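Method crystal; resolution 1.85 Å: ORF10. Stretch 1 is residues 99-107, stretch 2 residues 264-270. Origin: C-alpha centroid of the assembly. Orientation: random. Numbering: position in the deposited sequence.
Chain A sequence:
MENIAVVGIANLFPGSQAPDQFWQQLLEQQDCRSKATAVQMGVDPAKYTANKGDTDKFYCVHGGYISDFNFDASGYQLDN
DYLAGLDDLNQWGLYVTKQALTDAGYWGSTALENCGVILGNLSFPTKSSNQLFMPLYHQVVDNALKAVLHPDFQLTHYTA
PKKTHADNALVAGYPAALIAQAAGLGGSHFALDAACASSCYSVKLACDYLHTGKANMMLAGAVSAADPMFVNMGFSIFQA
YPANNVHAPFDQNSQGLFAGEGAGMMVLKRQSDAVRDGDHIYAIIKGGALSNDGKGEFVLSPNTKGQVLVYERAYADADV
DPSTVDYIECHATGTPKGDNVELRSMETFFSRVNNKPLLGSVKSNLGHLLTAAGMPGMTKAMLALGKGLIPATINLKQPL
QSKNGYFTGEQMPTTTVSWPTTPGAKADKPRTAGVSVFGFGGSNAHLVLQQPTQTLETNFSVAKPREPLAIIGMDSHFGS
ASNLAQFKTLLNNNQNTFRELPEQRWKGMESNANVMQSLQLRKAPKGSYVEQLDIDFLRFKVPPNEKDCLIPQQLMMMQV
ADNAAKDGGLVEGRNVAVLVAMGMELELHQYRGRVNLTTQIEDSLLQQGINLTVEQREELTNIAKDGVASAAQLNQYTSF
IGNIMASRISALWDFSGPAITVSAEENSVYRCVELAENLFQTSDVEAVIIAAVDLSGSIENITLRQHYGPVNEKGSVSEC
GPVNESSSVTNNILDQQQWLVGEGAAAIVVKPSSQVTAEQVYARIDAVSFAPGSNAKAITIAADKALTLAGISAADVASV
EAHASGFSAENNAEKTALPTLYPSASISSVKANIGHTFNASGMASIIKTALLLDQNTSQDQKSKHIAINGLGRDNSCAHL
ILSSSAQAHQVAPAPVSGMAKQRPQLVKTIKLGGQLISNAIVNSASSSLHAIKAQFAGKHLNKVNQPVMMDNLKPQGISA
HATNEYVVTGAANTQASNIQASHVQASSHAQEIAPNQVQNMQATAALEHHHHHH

Stretch 1 99-107: QALTDAGYW
Stretch 2 (264-270) GMMVLKR

At the centre of the contact, Val267 packs its CG2 methyl into a shallow pocket on one side of the helix spanning residues 99-104. With Val267 chi1 at -175° (t), Val267 CG2 lies 3.9 Å from Ala100 CB, 4.1 Å from Ala104 CB and 4.1 Å from Leu101 CD2, and it also approaches the backbone, 3.5 Å from Ala100 O. One methyl thus touches three helical residues; Ala100 and Ala104, one turn apart, each present a CB methyl to it. Leu101 (chi1 -79°, m; chi2 174°, t) leaves CA sideways to the strand, but its end comes nearer, so that CD2 completes the pocket.

The strand, residues 264-270, is extended throughout, with phi/psi from -151/156 at Gly264 through -108/126 at Val267 to -59/139 at Arg270. It runs in broadly the same direction as the helix: the N-to-C axes make an angle of 38° (signed crossing -38°) and approach to 7.7 Å. The register is set by Ala100 CA and Met266 CA, 6.1 Å apart. Strand alternation directs the CA-to-CB bonds of Met265, Val267 and Lys269 toward the helical stretch, while that of Met266 (m, t, chi3 31°) points away. Met265 adds to the apolar contact through the base of its side chain, its CB 4.0 Å from Ala100 CB; Ala100 CB also lies 3.8 Å from Met265 O. The t, p, p conformation of Met265 then leads its end away from the helix.

The helix keeps phi/psi near -66/-41 through Asp103, relaxing to -76/-17 at Ala104. Asp103 N donates to Gln99 O at 2.8 Å and Ala104 N to Ala100 O at 3.0 Å. Gly105 then leaves helical geometry at 90/24, where a CB would be jammed against the preceding carbonyl oxygen. Tyr106 N returns to Leu101 O at 2.9 Å, closing the turn, and Tyr106 itself adopts -125/9.

This turn carries Tyr106 to the polar edge of the contact. Its CA-to-CB bond points toward the strand, and chi1 of -72° (m) with chi2 of -81° places Tyr106 OH beside the Lys269 amine. The lysine, in the m, t, p, t conformation (-72°, 168°, 68°, 161°), reaches across so that Lys269 NZ donates a weak hydrogen bond to Tyr106 OH at 2.9 Å. Both atoms also have hydrogen-bond partners elsewhere in the structure. The two stretches together bury 277 Å², a modest area with three of its four apolar side-chain pairs made by Val267 CG2.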

# COMPACT_ATOMS: atom_id res chain seq x y z
N GLN A 99 -17.83 5.49 13.09
CA GLN A 99 -18.07 4.96 14.43
C GLN A 99 -17.05 5.50 15.42
O GLN A 99 -17.40 5.85 16.56
CB GLN A 99 -18.05 3.43 14.42
CG GLN A 99 -19.22 2.78 13.64
CD GLN A 99 -20.57 3.11 14.25
OE1 GLN A 99 -20.79 2.95 15.44
NE2 GLN A 99 -21.49 3.60 13.42
N ALA A 100 -15.78 5.57 15.01
CA ALA A 100 -14.75 6.05 15.93
C ALA A 100 -14.92 7.53 16.23
O ALA A 100 -14.78 7.94 17.38
CB ALA A 100 -13.35 5.77 15.37
N LEU A 101 -15.21 8.34 15.21
CA LEU A 101 -15.42 9.77 15.46
C LEU A 101 -16.68 10.00 16.30
O LEU A 101 -16.69 10.85 17.19
CB LEU A 101 -15.50 10.52 14.14
CG LEU A 101 -14.10 10.75 13.56
CD1 LEU A 101 -14.23 11.35 12.19
CD2 LEU A 101 -13.29 11.65 14.48
N THR A 102 -17.73 9.22 16.03
CA THR A 102 -18.94 9.35 16.84
C THR A 102 -18.69 8.90 18.27
O THR A 102 -19.18 9.53 19.22
CB THR A 102 -20.07 8.54 16.19
OG1 THR A 102 -20.30 9.06 14.87
CG2 THR A 102 -21.35 8.68 17.00
N ASP A 103 -17.90 7.84 18.45
CA ASP A 103 -17.49 7.42 19.78
C ASP A 103 -16.75 8.52 20.52
O ASP A 103 -16.98 8.76 21.71
CB ASP A 103 -16.61 6.17 19.69
CG ASP A 103 -16.31 5.57 21.04
OD1 ASP A 103 -17.26 5.41 21.81
OD2 ASP A 103 -15.13 5.26 21.33
N ALA A 104 -15.83 9.21 19.83
CA ALA A 104 -15.07 10.27 20.48
C ALA A 104 -15.88 11.54 20.67
O ALA A 104 -15.47 12.41 21.45
CB ALA A 104 -13.80 10.58 19.68
N GLY A 105 -16.99 11.69 19.96
CA GLY A 105 -17.82 12.87 20.09
C GLY A 105 -17.46 13.98 19.14
O GLY A 105 -17.76 15.15 19.43
N TYR A 106 -16.83 13.67 18.00
CA TYR A 106 -16.35 14.69 17.07
C TYR A 106 -16.88 14.51 15.66
O TYR A 106 -16.45 15.24 14.76
CB TYR A 106 -14.81 14.72 17.06
CG TYR A 106 -14.27 15.31 18.34
CD1 TYR A 106 -14.22 16.69 18.52
CD2 TYR A 106 -13.85 14.50 19.38
CE1 TYR A 106 -13.75 17.25 19.71
CE2 TYR A 106 -13.37 15.04 20.58
CZ TYR A 106 -13.33 16.41 20.73
OH TYR A 106 -12.87 16.96 21.91
N TRP A 107 -17.83 13.60 15.44
CA TRP A 107 -18.44 13.50 14.12
C TRP A 107 -19.08 14.83 13.73
O TRP A 107 -19.94 15.35 14.46
CB TRP A 107 -19.47 12.38 14.09
CG TRP A 107 -20.03 12.15 12.71
CD1 TRP A 107 -21.29 12.44 12.26
CD2 TRP A 107 -19.31 11.63 11.58
NE1 TRP A 107 -21.40 12.12 10.93
CE2 TRP A 107 -20.20 11.62 10.49
CE3 TRP A 107 -18.00 11.17 11.39
CZ2 TRP A 107 -19.83 11.15 9.22
CZ3 TRP A 107 -17.63 10.70 10.12
CH2 TRP A 107 -18.55 10.69 9.06
N GLY A 264 -10.22 -1.35 11.50
CA GLY A 264 -10.29 -0.71 12.81
C GLY A 264 -9.85 0.74 12.71
O GLY A 264 -9.11 1.12 11.81
N MET A 265 -10.32 1.54 13.66
CA MET A 265 -9.91 2.94 13.68
C MET A 265 -9.86 3.45 15.11
O MET A 265 -10.71 3.11 15.93
CB MET A 265 -10.88 3.81 12.86
CG MET A 265 -10.36 5.21 12.53
SD MET A 265 -8.95 5.27 11.38
CE MET A 265 -9.63 4.43 9.92
N MET A 266 -8.86 4.30 15.40
CA MET A 266 -8.77 4.97 16.69
C MET A 266 -8.63 6.47 16.48
O MET A 266 -8.07 6.93 15.48
CB MET A 266 -7.57 4.47 17.47
CG MET A 266 -7.78 3.15 18.18
SD MET A 266 -6.16 2.38 18.41
CE MET A 266 -5.16 3.85 18.56
N VAL A 267 -9.13 7.25 17.45
CA VAL A 267 -9.02 8.71 17.45
C VAL A 267 -8.01 9.11 18.53
O VAL A 267 -8.16 8.71 19.69
CB VAL A 267 -10.38 9.39 17.72
CG1 VAL A 267 -10.22 10.90 17.58
CG2 VAL A 267 -11.45 8.86 16.80
N LEU A 268 -6.99 9.88 18.14
CA LEU A 268 -5.87 10.24 19.01
C LEU A 268 -5.78 11.75 19.21
O LEU A 268 -5.92 12.53 18.27
CB LEU A 268 -4.54 9.76 18.42
CG LEU A 268 -4.44 8.29 18.01
CD1 LEU A 268 -3.05 7.98 17.46
CD2 LEU A 268 -4.76 7.39 19.19
N LYS A 269 -5.47 12.15 20.45
CA LYS A 269 -5.18 13.55 20.75
C LYS A 269 -4.04 13.60 21.76
O LYS A 269 -3.81 12.64 22.50
CB LYS A 269 -6.41 14.29 21.33
CG LYS A 269 -7.52 14.57 20.30
CD LYS A 269 -8.82 15.03 20.98
CE LYS A 269 -8.67 16.41 21.62
NZ LYS A 269 -10.01 17.05 21.89
N ARG A 270 -3.30 14.71 21.77
CA ARG A 270 -2.36 14.95 22.86
C ARG A 270 -3.13 14.96 24.18
O ARG A 270 -4.25 15.47 24.25
CB ARG A 270 -1.60 16.27 22.64
CG ARG A 270 -0.68 16.26 21.40
CD ARG A 270 -0.01 17.61 21.12
NE ARG A 270 -1.00 18.64 20.84
CZ ARG A 270 -1.40 19.00 19.63
NH1 ARG A 270 -2.34 19.92 19.48
NH2 ARG A 270 -0.86 18.44 18.55